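Local coordinates for protein 4-amino-4-deoxy-L-arabinose transferase or related glycosyltransferases of PMT family (Cupriavidus metallidurans, PDB 5EZM) that probably transfers 4-amino-4-deoxy-L-arabinose from a polyprenyl-phosphate carrier to lipid A, as a membrane-embedded, zinc-binding glycosyltransferase of the GT-C fold, at residues H53-G56 against P57-R61; P262-F265 against F266-H270; C385-L388 against A389-V392; K476-P479 against E480-L483; T515-P518 against Q519-V522. One frame throughout, in Å; residues are numbered along the deposited sequence.

Contact 1 of 5, residues H53-G56 against P57-R61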
# COMPACT_ATOMS: atom_id res chain seq x y z
N HIS A 53 1.48 15.18 1.15
CA HIS A 53 2.87 14.97 0.77
C HIS A 53 3.26 13.51 1.03
O HIS A 53 2.61 12.80 1.79
CB HIS A 53 3.79 15.91 1.53
CG HIS A 53 3.67 17.34 1.10
ND1 HIS A 53 2.87 18.25 1.75
CD2 HIS A 53 4.25 18.01 0.08
CE1 HIS A 53 2.96 19.42 1.15
NE2 HIS A 53 3.79 19.30 0.13
N LEU A 54 4.33 13.08 0.37
CA LEU A 54 4.74 11.69 0.43
C LEU A 54 5.24 11.33 1.83
O LEU A 54 6.04 12.06 2.41
CB LEU A 54 5.82 11.40 -0.61
CG LEU A 54 5.41 11.54 -2.07
CD1 LEU A 54 6.56 11.15 -2.98
CD2 LEU A 54 4.18 10.70 -2.36
N VAL A 55 4.75 10.21 2.35
CA VAL A 55 5.06 9.77 3.70
C VAL A 55 6.11 8.67 3.60
O VAL A 55 5.85 7.59 3.06
CB VAL A 55 3.80 9.28 4.43
CG1 VAL A 55 4.17 8.59 5.74
CG2 VAL A 55 2.85 10.44 4.67
N GLY A 56 7.30 8.94 4.12
CA GLY A 56 8.36 7.95 4.15
C GLY A 56 8.12 6.87 5.19
O GLY A 56 7.36 7.08 6.14
N PRO A 57 8.78 5.72 5.04
CA PRO A 57 9.71 5.41 3.95
C PRO A 57 9.04 4.94 2.65
O PRO A 57 9.55 5.26 1.58
CB PRO A 57 10.56 4.28 4.53
CG PRO A 57 9.67 3.61 5.51
CD PRO A 57 8.81 4.69 6.10
N ASP A 58 7.93 4.21 2.76
CA ASP A 58 7.40 3.46 1.62
C ASP A 58 7.04 4.38 0.45
O ASP A 58 7.57 4.22 -0.66
CB ASP A 58 6.18 2.65 2.06
CG ASP A 58 6.55 1.54 3.02
OD1 ASP A 58 7.65 0.97 2.87
OD2 ASP A 58 5.74 1.23 3.92
N GLU A 59 6.12 5.33 0.67
CA GLU A 59 5.68 6.20 -0.41
C GLU A 59 6.85 6.90 -1.08
O GLU A 59 6.96 6.92 -2.32
CB GLU A 59 4.69 7.24 0.12
CG GLU A 59 3.37 6.67 0.59
CD GLU A 59 2.28 7.72 0.62
OE1 GLU A 59 2.50 8.77 1.27
OE2 GLU A 59 1.23 7.51 -0.01
N GLY A 60 7.74 7.48 -0.27
CA GLY A 60 8.91 8.13 -0.83
C GLY A 60 9.84 7.17 -1.53
O GLY A 60 10.34 7.47 -2.62
N ARG A 61 10.08 6.00 -0.93
CA ARG A 61 11.01 5.04 -1.52
C ARG A 61 10.55 4.59 -2.90
O ARG A 61 11.33 4.60 -3.86
CB ARG A 61 11.19 3.83 -0.60
CG ARG A 61 11.81 2.63 -1.32
CD ARG A 61 12.14 1.47 -0.39
NE ARG A 61 11.04 1.15 0.50
CZ ARG A 61 11.14 1.09 1.82
NH1 ARG A 61 12.30 1.33 2.41
NH2 ARG A 61 10.08 0.80 2.56

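Contact 2 of 5, residues P262-F265 against F266-H270. With PC (phosphocholine), chain B; MPG ([(Z)-octadec-9-enyl] (2R)-2,3-bis(oxidanyl)propanoate), chain T; MPG ([(Z)-octadec-9-enyl] (2R)-2,3-bis(oxidanyl)propanoate), chain C.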
# COMPACT_ATOMS: atom_id res chain seq x y z
N PRO A 262 20.20 -13.17 -7.94
CA PRO A 262 19.36 -14.28 -7.44
C PRO A 262 19.70 -14.71 -6.02
O PRO A 262 18.78 -14.93 -5.22
CB PRO A 262 19.62 -15.41 -8.45
CG PRO A 262 20.91 -15.07 -9.09
CD PRO A 262 20.97 -13.58 -9.13
N ASN A 263 20.99 -14.81 -5.68
CA ASN A 263 21.36 -15.17 -4.31
C ASN A 263 20.81 -14.17 -3.31
O ASN A 263 20.34 -14.55 -2.23
CB ASN A 263 22.88 -15.28 -4.20
CG ASN A 263 23.32 -15.80 -2.85
OD1 ASN A 263 22.52 -16.31 -2.07
ND2 ASN A 263 24.61 -15.67 -2.56
N PHE A 264 20.85 -12.88 -3.65
CA PHE A 264 20.30 -11.86 -2.76
C PHE A 264 18.78 -12.00 -2.66
O PHE A 264 18.24 -12.30 -1.59
CB PHE A 264 20.68 -10.46 -3.25
CG PHE A 264 20.22 -9.36 -2.34
CD1 PHE A 264 21.02 -8.93 -1.29
CD2 PHE A 264 18.99 -8.75 -2.53
CE1 PHE A 264 20.61 -7.92 -0.45
CE2 PHE A 264 18.57 -7.73 -1.69
CZ PHE A 264 19.38 -7.32 -0.64
N PHE A 265 18.09 -11.80 -3.78
CA PHE A 265 16.63 -11.73 -3.76
C PHE A 265 16.00 -13.00 -3.21
O PHE A 265 14.92 -12.94 -2.62
CB PHE A 265 16.11 -11.45 -5.17
CG PHE A 265 14.62 -11.26 -5.23
CD1 PHE A 265 14.06 -10.02 -4.97
CD2 PHE A 265 13.78 -12.32 -5.56
CE1 PHE A 265 12.69 -9.85 -5.03
CE2 PHE A 265 12.42 -12.15 -5.62
CZ PHE A 265 11.87 -10.91 -5.35
N PHE A 266 16.64 -14.15 -3.38
CA PHE A 266 16.07 -15.39 -2.88
C PHE A 266 16.67 -15.84 -1.55
O PHE A 266 16.14 -16.77 -0.94
CB PHE A 266 16.24 -16.52 -3.91
CG PHE A 266 15.42 -16.32 -5.16
CD1 PHE A 266 14.04 -16.37 -5.11
CD2 PHE A 266 16.04 -16.09 -6.38
CE1 PHE A 266 13.28 -16.18 -6.25
CE2 PHE A 266 15.29 -15.90 -7.53
CZ PHE A 266 13.91 -15.95 -7.46
N ILE A 267 17.74 -15.20 -1.08
CA ILE A 267 18.41 -15.69 0.13
C ILE A 267 18.48 -14.59 1.19
O ILE A 267 18.48 -14.89 2.39
CB ILE A 267 19.80 -16.25 -0.21
CG1 ILE A 267 19.67 -17.44 -1.15
CG2 ILE A 267 20.54 -16.68 1.04
CD1 ILE A 267 18.85 -18.58 -0.59
N HIS A 268 18.53 -13.33 0.77
CA HIS A 268 18.68 -12.23 1.72
C HIS A 268 17.56 -12.18 2.75
O HIS A 268 16.40 -11.91 2.41
CB HIS A 268 18.76 -10.88 0.98
CG HIS A 268 18.74 -9.69 1.89
ND1 HIS A 268 19.76 -9.41 2.77
CD2 HIS A 268 17.82 -8.71 2.06
CE1 HIS A 268 19.47 -8.31 3.44
NE2 HIS A 268 18.30 -7.86 3.02
N GLU A 269 17.90 -12.43 4.02
CA GLU A 269 16.97 -12.21 5.12
C GLU A 269 17.00 -10.73 5.47
O GLU A 269 17.93 -10.25 6.11
CB GLU A 269 17.34 -13.07 6.33
CG GLU A 269 16.90 -14.53 6.23
CD GLU A 269 17.90 -15.40 5.48
OE1 GLU A 269 19.04 -14.94 5.26
OE2 GLU A 269 17.55 -16.54 5.12
N HIS A 270 15.97 -10.00 5.05
CA HIS A 270 15.90 -8.56 5.26
C HIS A 270 15.30 -8.24 6.62
O HIS A 270 14.39 -8.93 7.09
CB HIS A 270 15.08 -7.89 4.16
CG HIS A 270 14.94 -6.41 4.32
ND1 HIS A 270 16.03 -5.56 4.31
CD2 HIS A 270 13.85 -5.63 4.50
CE1 HIS A 270 15.61 -4.32 4.47
NE2 HIS A 270 14.29 -4.33 4.59
P1 PC B . 11.16 -14.33 -1.63
O1 PC B . 10.18 -13.84 -2.68
O3 PC B . 11.77 -15.63 -2.11
O4 PC B . 10.43 -14.58 -0.33
O2 PC B . 12.35 -13.21 -1.39
C1 PC B . 12.34 -12.44 -0.22
C2 PC B . 13.75 -11.89 0.08
N1 PC B . 13.80 -10.44 -0.07
C3 PC B . 15.17 -9.98 0.12
C4 PC B . 13.37 -10.06 -1.40
C5 PC B . 12.95 -9.81 0.92
C2 MPG T . 12.69 -20.98 -8.49
C3 MPG T . 13.52 -19.73 -8.19
C4 MPG T . 15.01 -19.98 -8.32
C5 MPG T . 15.76 -19.64 -7.02
C6 MPG T . 17.29 -19.60 -7.20
C7 MPG T . 18.04 -19.61 -5.86
C8 MPG T . 19.54 -19.26 -6.02
C9 MPG T . 20.36 -19.56 -4.74
C10 MPG T . 21.89 -19.47 -5.00
C11 MPG T . 22.68 -20.51 -4.19
C12 MPG T . 24.16 -20.65 -4.67
C13 MPG T . 25.00 -21.54 -3.73
C1 MPG T . 11.36 -20.99 -7.72
C2 MPG C . 12.19 -12.04 5.54
C3 MPG C . 13.00 -13.31 5.73
C4 MPG C . 12.46 -14.19 6.85
C5 MPG C . 13.42 -15.32 7.24
C6 MPG C . 12.80 -16.30 8.24
C1 MPG C . 12.78 -11.12 4.46

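Contact 3 of 5, residues C385-L388 against A389-V392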
# COMPACT_ATOMS: atom_id res chain seq x y z
N CYS A 385 -17.72 6.83 20.17
CA CYS A 385 -16.56 6.65 21.04
C CYS A 385 -15.29 7.17 20.38
O CYS A 385 -14.43 7.74 21.05
CB CYS A 385 -16.41 5.18 21.42
SG CYS A 385 -17.64 4.59 22.60
N GLY A 386 -15.16 6.98 19.07
CA GLY A 386 -14.05 7.59 18.36
C GLY A 386 -14.08 9.10 18.44
O GLY A 386 -13.04 9.75 18.58
N LEU A 387 -15.28 9.69 18.36
CA LEU A 387 -15.41 11.13 18.49
C LEU A 387 -15.00 11.61 19.88
O LEU A 387 -14.28 12.61 20.02
CB LEU A 387 -16.84 11.56 18.18
CG LEU A 387 -17.19 13.04 18.34
CD1 LEU A 387 -16.32 13.89 17.44
CD2 LEU A 387 -18.66 13.27 18.05
N LEU A 388 -15.44 10.90 20.92
CA LEU A 388 -15.05 11.28 22.28
C LEU A 388 -13.56 11.08 22.53
O LEU A 388 -12.95 11.86 23.28
CB LEU A 388 -15.86 10.48 23.31
CG LEU A 388 -17.30 10.92 23.57
CD1 LEU A 388 -17.95 10.03 24.61
CD2 LEU A 388 -17.33 12.37 24.01
N ALA A 389 -12.96 10.07 21.91
CA ALA A 389 -11.56 9.74 22.13
C ALA A 389 -10.62 10.46 21.17
O ALA A 389 -9.40 10.33 21.31
CB ALA A 389 -11.35 8.23 22.01
N SER A 390 -11.15 11.22 20.21
CA SER A 390 -10.28 11.91 19.26
C SER A 390 -9.30 12.89 19.90
O SER A 390 -8.17 12.98 19.41
CB SER A 390 -11.13 12.61 18.19
OG SER A 390 -12.17 13.38 18.76
N PRO A 391 -9.64 13.63 20.97
CA PRO A 391 -8.64 14.52 21.58
C PRO A 391 -7.43 13.79 22.15
O PRO A 391 -6.48 14.46 22.57
CB PRO A 391 -9.43 15.24 22.68
CG PRO A 391 -10.83 15.21 22.21
CD PRO A 391 -10.98 13.88 21.55
N VAL A 392 -7.43 12.46 22.18
CA VAL A 392 -6.27 11.72 22.68
C VAL A 392 -5.05 11.99 21.81
O VAL A 392 -3.94 12.18 22.32
CB VAL A 392 -6.59 10.22 22.77
CG1 VAL A 392 -5.31 9.39 22.83
CG2 VAL A 392 -7.47 9.94 23.98

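Contact 4 of 5, residues K476-P479 against E480-L483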
# COMPACT_ATOMS: atom_id res chain seq x y z
N LYS A 476 20.21 26.50 -4.57
CA LYS A 476 21.66 26.41 -4.70
C LYS A 476 22.16 25.02 -5.07
O LYS A 476 23.33 24.90 -5.46
CB LYS A 476 22.34 26.85 -3.39
CG LYS A 476 22.17 28.32 -3.08
CD LYS A 476 22.77 29.18 -4.18
CE LYS A 476 22.60 30.66 -3.88
NZ LYS A 476 21.17 31.05 -3.75
N LEU A 477 21.34 23.98 -4.97
CA LEU A 477 21.75 22.62 -5.30
C LEU A 477 21.57 22.36 -6.79
O LEU A 477 20.50 22.62 -7.35
CB LEU A 477 20.97 21.60 -4.48
CG LEU A 477 21.28 20.13 -4.73
CD1 LEU A 477 22.71 19.80 -4.34
CD2 LEU A 477 20.30 19.22 -3.99
N THR A 478 22.61 21.84 -7.43
CA THR A 478 22.62 21.49 -8.84
C THR A 478 22.67 19.98 -9.01
O THR A 478 23.06 19.25 -8.09
CB THR A 478 23.83 22.13 -9.54
OG1 THR A 478 25.03 21.49 -9.09
CG2 THR A 478 23.91 23.61 -9.21
N PRO A 479 22.26 19.46 -10.18
CA PRO A 479 22.29 18.00 -10.36
C PRO A 479 23.70 17.41 -10.36
O PRO A 479 23.86 16.25 -9.96
CB PRO A 479 21.60 17.80 -11.72
CG PRO A 479 21.68 19.12 -12.39
CD PRO A 479 21.61 20.14 -11.30
N GLU A 480 24.71 18.16 -10.79
CA GLU A 480 26.08 17.66 -10.73
C GLU A 480 26.68 17.75 -9.33
O GLU A 480 27.77 17.21 -9.11
CB GLU A 480 26.97 18.40 -11.73
CG GLU A 480 27.03 19.91 -11.52
CD GLU A 480 25.92 20.65 -12.25
OE1 GLU A 480 25.01 19.99 -12.80
OE2 GLU A 480 25.96 21.90 -12.27
N MET A 481 26.01 18.42 -8.40
CA MET A 481 26.50 18.51 -7.03
C MET A 481 26.12 17.26 -6.25
O MET A 481 25.00 16.75 -6.39
CB MET A 481 25.91 19.73 -6.33
CG MET A 481 26.78 20.96 -6.36
SD MET A 481 26.02 22.27 -5.39
CE MET A 481 25.85 21.44 -3.81
N PRO A 482 27.01 16.75 -5.41
CA PRO A 482 26.63 15.66 -4.51
C PRO A 482 25.72 16.16 -3.41
O PRO A 482 25.82 17.30 -2.95
CB PRO A 482 27.97 15.17 -3.94
CG PRO A 482 29.02 15.76 -4.82
CD PRO A 482 28.46 17.03 -5.35
N LEU A 483 24.81 15.28 -2.98
CA LEU A 483 23.99 15.51 -1.80
C LEU A 483 24.22 14.31 -0.88
O LEU A 483 23.53 13.29 -0.99
CB LEU A 483 22.52 15.69 -2.16
CG LEU A 483 21.57 15.86 -0.98
CD1 LEU A 483 21.90 17.12 -0.18
CD2 LEU A 483 20.12 15.88 -1.44

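Contact 5 of 5, residues T515-P518 against Q519-V522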
# COMPACT_ATOMS: atom_id res chain seq x y z
N THR A 515 27.88 -1.73 -1.37
CA THR A 515 29.05 -2.59 -1.32
C THR A 515 29.40 -3.19 -2.68
O THR A 515 30.59 -3.43 -2.94
CB THR A 515 28.83 -3.71 -0.31
OG1 THR A 515 28.29 -3.15 0.90
CG2 THR A 515 30.14 -4.41 0.02
N VAL A 516 28.42 -3.42 -3.55
CA VAL A 516 28.71 -3.98 -4.86
C VAL A 516 29.16 -2.92 -5.85
O VAL A 516 29.77 -3.25 -6.87
CB VAL A 516 27.49 -4.73 -5.43
CG1 VAL A 516 27.18 -5.95 -4.57
CG2 VAL A 516 26.29 -3.81 -5.49
N GLU A 517 28.87 -1.65 -5.58
CA GLU A 517 29.35 -0.53 -6.40
C GLU A 517 29.92 0.54 -5.48
O GLU A 517 29.34 1.61 -5.30
CB GLU A 517 28.22 0.04 -7.27
CG GLU A 517 27.82 -0.87 -8.43
CD GLU A 517 26.68 -0.30 -9.27
OE1 GLU A 517 25.84 0.44 -8.73
OE2 GLU A 517 26.64 -0.60 -10.49
N PRO A 518 31.08 0.27 -4.86
CA PRO A 518 31.61 1.19 -3.85
C PRO A 518 32.10 2.52 -4.40
O PRO A 518 32.34 3.44 -3.61
CB PRO A 518 32.77 0.39 -3.23
CG PRO A 518 33.21 -0.52 -4.32
CD PRO A 518 31.96 -0.89 -5.08
N GLN A 519 32.27 2.65 -5.72
CA GLN A 519 32.70 3.91 -6.31
C GLN A 519 31.59 4.95 -6.36
O GLN A 519 31.82 6.06 -6.85
CB GLN A 519 33.25 3.67 -7.71
CG GLN A 519 34.55 2.88 -7.74
CD GLN A 519 35.16 2.79 -9.13
OE1 GLN A 519 34.55 3.21 -10.11
NE2 GLN A 519 36.36 2.25 -9.21
N ARG A 520 30.39 4.63 -5.86
CA ARG A 520 29.26 5.54 -5.85
C ARG A 520 28.87 5.97 -4.44
O ARG A 520 27.81 6.59 -4.26
CB ARG A 520 28.06 4.90 -6.55
CG ARG A 520 28.42 4.15 -7.83
CD ARG A 520 27.24 3.35 -8.35
NE ARG A 520 26.17 4.21 -8.86
CZ ARG A 520 25.92 4.39 -10.15
NH1 ARG A 520 26.66 3.77 -11.07
NH2 ARG A 520 24.93 5.18 -10.54
N VAL A 521 29.69 5.65 -3.44
CA VAL A 521 29.30 5.79 -2.04
C VAL A 521 30.55 6.08 -1.22
O VAL A 521 31.64 5.58 -1.52
CB VAL A 521 28.57 4.51 -1.57
CG1 VAL A 521 28.78 4.26 -0.08
CG2 VAL A 521 27.09 4.61 -1.88
N VAL A 522 30.40 6.92 -0.20
CA VAL A 522 31.45 7.15 0.79
C VAL A 522 31.32 6.07 1.86
O VAL A 522 30.25 5.95 2.48
CB VAL A 522 31.34 8.55 1.41
CG1 VAL A 522 32.61 8.89 2.18
CG2 VAL A 522 31.06 9.59 0.34

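Contact 1 of 5, residues H53-G56 against P57-R61
V55 and E59 are joined by a bond from backbone to side chain: V55 N donates to E59 OE1 at 2.9 Å, with an N-H...O angle of 157°, and the carboxylate receives it on the lone pair turned away from its other oxygen. In return E59 N makes a weak bond to V55 O at 3.3 Å. E59 CG lies anti to the carbonyl carbon (chi1 -67°) and the chain runs extended from there, laying CB and CG along the V55 peptide before OE1 reaches the N-H. E59 OE2 is held separately, by N158 N and the guanidinium of R111, which is likely to fix the rotation of the whole carboxylate. Within the same turn, R61 NH2 forms a salt bridge with D58 OD1, while R61 NH1 pairs with E509. Packing is lighter: L54 CD2 comes to 4.3 Å from E59 CB, and V55 CB sits 3.5 Å from E59 OE1. The G56-P57 peptide is cis, a form proline makes accessible, and the chain turns there into helix 58-72. D58 lies about 9 Å, side chain to side chain, from the zinc ligand H270. The loop is consistent with the acidic motif, here probably D58 and E59, in the first loop of GT-C glycosyltransferases.

Contact 2 of 5, residues P262-F265 against F266-H270
F266 reaches across its neighbours from P262 to the phosphocholine. Its CB lies 3.3 Å from P262 O, the carbonyl that accepts F266 N. CG stands anti to the carbonyl carbon (chi1 -68°), which swings the ring back along the helix, past the pyrrolidine of P262, whose CB is 4.2 Å from F266 CD2. PC O3 lies at the ring edge near CD1, while C5 of the MPG of chain T lies over one face, 3.6 Å from F266 CD2; CZ meets C3 of the same lipid. The opposite face receives the edge of F265: CD2 of F265 stands 4.0 Å from F266 CE1 in a T-shaped pair with planes at 86°. With an alanine here, the F265 edge and the MPG chain would probably lose the two faces they pack on. These rings form part of the phosphocholine pocket at the C-terminal end of helix 261-267, where F265 offers one face to the choline methyl C4. There F264 O takes two donors, H268 N in the carbonyl plane and I267 N from above it. H268 CB sits 3.7 Å from the centroid of the F264 ring, and its imidazole lies over that ring in an offset stack, planes 10° apart, with F264 CZ over the imidazole face toward its rim. The imidazole edge meets PC C3. Histidine suits this place because its ring can stack and still coordinate: H268 NE2 binds the zinc ion, together with H270 ND1 and E87.

Contact 3 of 5, residues C385-L388 against A389-V392
The carbonyl plane of L387 is met by two groups of S390. S390 OG donates to L387 O at 2.6 Å, approaching tilted 31° from that plane, and S390 N adds a weak bond to the same oxygen. The peptide of C385 is met similarly, with A389 N 2.9 Å from C385 O and also somewhat out of its plane. This is near the C-terminal end of helix 369-389, in a predicted transmembrane segment, with a proline following. P391 has no N-H to offer to L387 O, four residues back, and that oxygen is taken up by the serine instead. The hydroxyl is placed by chi1 at 49°, which holds OG between the backbone N and the carbonyl carbon and brings it back over the preceding turn. A small polar residue suits this buried spot, since its own hydroxyl is satisfied by the main chain while it packs on A414. L387 turns its branches toward the same neighbouring helix, 403-430, meeting A414, V418 and L421. L388 and A389 lie on the surface, probably toward lipid. Beyond them the P391 ring presents its CD to L388 O at 3.3 Å.

Contact 4 of 5, residues K476-P479 against E480-L483
A type I beta turn from T478 to M481 leads the chain into strand 483-486 of the sheet in the C-terminal domain. M481 N closes it on T478 O at 3.1 Å, with an N-H...O angle of 146°, and the same N-H makes a weak bond to T478 OG1. The threonine hydroxyl can take part because chi1 of 70° holds OG1 between the backbone N and the carbonyl carbon, pointing across the turn. Proline suits the second position, where its ring fixes phi near that of the turn and no N-H is needed. E480 bends at its second torsion and lays its carboxylate alongside that ring, OE1 3.5 Å from P479 CG. Beside the turn, the apolar ends of the flanking residues meet: M481 CE touches L477 CD1 at 3.6 Å, and L477 CD2 lies 4.2 Å from L483 CD2. Shortening M481 to an alanine would take away CE, and L477 CD1 would probably be left facing a gap. P482 and L483 make backbone bonds to M539 and M502. L477 and L483 both touch L497, so the residues flanking the turn pack against helix 493-497, while M481 packs on M539 of strand 539-542 in the sheet.

Contact 5 of 5, residues T515-P518 against Q519-V522
E517 OE1 has two arginine partners. R79 forms its salt bridge with it, and R520 of the following turn lies nearby at a long 3.8 Å from R520 NE to E517 OE1. This second pairing is electrostatic and weak: OE1 is off the guanidinium plane, the planes of carboxylate and guanidinium being nearly parallel, 12° apart. E517 and R520 run together in one direction, and the aliphatic part of the arginine does the touching. R520 CD comes to 3.3 Å from E517 OE1 and to 3.6 Å from E517 CB. Both have CG anti to the carbonyl carbon, at chi1 -72° for E517 and -42° for R520, and the arginine bends at its third torsion. Glutamate suits this place by being long enough to meet R79 while its CB packs against R520 CD. The backbone here is a short 3-10 turn. R520 N donates to E517 O at 3.2 Å, coming from above the carbonyl plane, and V521 N makes a weak bond of 3.5 Å to P518 O. Proline fits the second position of this turn, since its N lies ahead of the closing bonds and has no hydrogen to place. The turn follows helix 511-516 and leads toward helix 525-534. E517 also touches K84, while R520 and V521 touch L83, both on the hairpin strand 83-84. V521 further packs on M503 of strand 502-504, and V522 on S527, F528 and L531 of helix 525-534.

Overall arrangement
All five contacts are local and follow one another along the chain without nesting or crossing. Contact 1 closes the loop between helix 31-47 and helix 58-72. Contact 2 then ends helix 261-267 at the zinc and phosphocholine sites; the nearest atoms of contacts 1 and 2 are about 6 Å apart, so the two lie close without touching. Contact 3 stands apart at the end of helix 369-389, on the opposite side of the chain's centre from contact 2. Contacts 4 and 5 belong to the C-terminal domain, with centres about 19 Å apart: one leads into strand 483-486, the other joins helix 511-516 to helix 525-534 and meets strand 83-84, tying the C-terminal domain to a hairpin from earlier in the chain.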